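Local coordinates for protein mitomycin biosynthesis 6-O-methyltransferase (Streptomyces lavendulae, PDB 3GWZ) that transfers the methyl group of S-adenosyl-L-methionine to the 6-hydroxyl of demethylmitomycins, giving mitomycins A and B, at residues E333-E336 / S337-A340. Numbering follows the deposited sequence.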
ATOM      1  N   GLU A 333       4.430  20.352  29.013  1.00 13.91           N
ATOM      2  CA  GLU A 333       3.883  19.255  29.803  1.00 14.22           C
ATOM      3  C   GLU A 333       3.891  19.684  31.253  1.00 16.57           C
ATOM      4  O   GLU A 333       4.718  20.512  31.660  1.00 15.57           O
ATOM      5  CB  GLU A 333       4.718  17.979  29.629  1.00 17.15           C
ATOM      6  CG  GLU A 333       4.951  17.561  28.176  1.00 13.59           C
ATOM      7  CD  GLU A 333       3.706  16.989  27.500  1.00 18.02           C
ATOM      8  OE1 GLU A 333       2.580  17.220  27.996  1.00 19.52           O
ATOM      9  OE2 GLU A 333       3.855  16.311  26.455  1.00 16.88           O
ATOM     10  N   ARG A 334       2.975  19.119  32.032  1.00 14.90           N
ATOM     11  CA  ARG A 334       2.829  19.473  33.434  1.00 17.35           C
ATOM     12  C   ARG A 334       2.838  18.222  34.317  1.00 18.24           C
ATOM     13  O   ARG A 334       2.546  17.118  33.846  1.00 18.02           O
ATOM     14  CB  ARG A 334       1.516  20.234  33.646  1.00 13.47           C
ATOM     15  CG  ARG A 334       1.534  21.694  33.171  1.00 15.60           C
ATOM     16  CD  ARG A 334       0.117  22.268  33.212  1.00 18.05           C
ATOM     17  NE  ARG A 334       0.060  23.643  32.737  1.00 16.05           N
ATOM     18  CZ  ARG A 334      -0.324  23.998  31.514  1.00 19.52           C
ATOM     19  NH1 ARG A 334      -0.700  23.071  30.629  1.00 14.50           N
ATOM     20  NH2 ARG A 334      -0.347  25.285  31.182  1.00 15.04           N
ATOM     21  N   SER A 335       3.188  18.406  35.588  1.00 14.97           N
ATOM     22  CA  SER A 335       3.046  17.359  36.598  1.00 18.58           C
ATOM     23  C   SER A 335       1.602  17.350  37.089  1.00 20.52           C
ATOM     24  O   SER A 335       0.852  18.289  36.831  1.00 17.72           O
ATOM     25  CB  SER A 335       3.974  17.631  37.783  1.00 21.67           C
ATOM     26  OG  SER A 335       3.484  18.709  38.562  1.00 20.80           O
ATOM     27  N   GLU A 336       1.206  16.297  37.795  1.00 20.73           N
ATOM     28  CA  GLU A 336      -0.148  16.260  38.341  1.00 21.54           C
ATOM     29  C   GLU A 336      -0.402  17.423  39.305  1.00 18.70           C
ATOM     30  O   GLU A 336      -1.481  17.989  39.310  1.00 20.05           O
ATOM     31  CB  GLU A 336      -0.439  14.917  39.021  1.00 25.51           C
ATOM     32  CG  GLU A 336      -1.876  14.767  39.487  1.00 27.91           C
ATOM     33  CD  GLU A 336      -2.175  13.391  40.073  1.00 36.67           C
ATOM     34  OE1 GLU A 336      -1.697  12.375  39.518  1.00 38.33           O
ATOM     35  OE2 GLU A 336      -2.899  13.331  41.088  1.00 37.26           O
ATOM     36  N   SER A 337       0.595  17.782  40.111  1.00 19.81           N
ATOM     37  CA  SER A 337       0.424  18.872  41.070  1.00 24.22           C
ATOM     38  C   SER A 337       0.265  20.213  40.366  1.00 25.45           C
ATOM     39  O   SER A 337      -0.478  21.086  40.819  1.00 17.17           O
ATOM     40  CB  SER A 337       1.586  18.931  42.069  1.00 26.96           C
ATOM     41  OG  SER A 337       2.813  19.220  41.428  1.00 31.43           O
ATOM     42  N   GLU A 338       0.968  20.386  39.255  1.00 21.59           N
ATOM     43  CA  GLU A 338       0.765  21.579  38.444  1.00 21.39           C
ATOM     44  C   GLU A 338      -0.657  21.645  37.884  1.00 17.62           C
ATOM     45  O   GLU A 338      -1.297  22.700  37.919  1.00 20.59           O
ATOM     46  CB  GLU A 338       1.835  21.671  37.345  1.00 19.97           C
ATOM     47  CG  GLU A 338       3.157  22.212  37.888  1.00 23.15           C
ATOM     48  CD  GLU A 338       4.336  21.993  36.954  1.00 27.25           C
ATOM     49  OE1 GLU A 338       4.232  21.165  36.026  1.00 21.10           O
ATOM     50  OE2 GLU A 338       5.373  22.648  37.160  1.00 30.18           O
ATOM     51  N   PHE A 339      -1.167  20.523  37.379  1.00 16.00           N
ATOM     52  CA  PHE A 339      -2.543  20.499  36.906  1.00 16.42           C
ATOM     53  C   PHE A 339      -3.500  20.797  38.068  1.00 19.72           C
ATOM     54  O   PHE A 339      -4.444  21.575  37.922  1.00 16.76           O
ATOM     55  CB  PHE A 339      -2.902  19.147  36.280  1.00 12.07           C
ATOM     56  CG  PHE A 339      -2.628  19.061  34.802  1.00 18.43           C
ATOM     57  CD1 PHE A 339      -3.206  19.962  33.918  1.00 24.23           C
ATOM     58  CD2 PHE A 339      -1.804  18.067  34.296  1.00 26.08           C
ATOM     59  CE1 PHE A 339      -2.948  19.879  32.553  1.00 22.28           C
ATOM     60  CE2 PHE A 339      -1.552  17.976  32.932  1.00 24.95           C
ATOM     61  CZ  PHE A 339      -2.127  18.880  32.065  1.00 16.61           C
ATOM     62  N   ALA A 340      -3.244  20.172  39.216  1.00 20.24           N
ATOM     63  CA  ALA A 340      -4.123  20.305  40.381  1.00 19.02           C
ATOM     64  C   ALA A 340      -4.265  21.760  40.810  1.00 20.28           C
ATOM     65  O   ALA A 340      -5.355  22.202  41.177  1.00 20.28           O
ATOM     66  CB  ALA A 340      -3.608  19.451  41.537  1.00 20.14           C
TER
HETATM   67  O   HOH W   1       5.071  22.705  33.420  1.00 35.16           O
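S335 and E338 meet at the start of helix 336-344, with S335 in the N-cap position. The backbone N of S335 donates to OE1 of E338 at 3.0 Å, in a nearly straight bond (168°). The carboxylate takes this bond on its anti side, with the donor 27° out of its plane. With CG anti to the carbonyl carbon (chi1 -80°) and the chain extended beyond it, the E338 carboxylate reaches back to the N-H of S335. A water donates to the same OE1 and to O of E333, bridging the carboxylate and the incoming loop.

OG of S335 is hydrogen-bonded to OG of S337 at 3.0 Å; either hydroxyl could be the donor. OG of S335 lies 3.1 Å from N of E338. Helical backbone bonds begin here: N of F339 donates to O of S335, and N of A340 to O of E336 (2.8 Å).

The nonpolar part joins R334 to F339. CB of R334 sits over one face of the F339 ring, 4.1 Å from the centroid, in a CH-pi contact offset toward the rim. CD of R334 comes within 3.9 Å of CE1 of F339, and the two side chains cross at about a right angle. The guanidinium is held by D283 in a salt bridge and by the carbonyls of L278 and W281. F339 also packs on L278 and L309.

The carboxylate of E333 bonds to ND1 of H279, the probable proton acceptor, and to ND2 of N308, which binds the substrate. The S335 N-cap and E338 at N3, bonded back to the N-cap N-H, form the arrangement of a capping box, here starting helix 336-344 of the O-methyltransferase domain, three residues after E333.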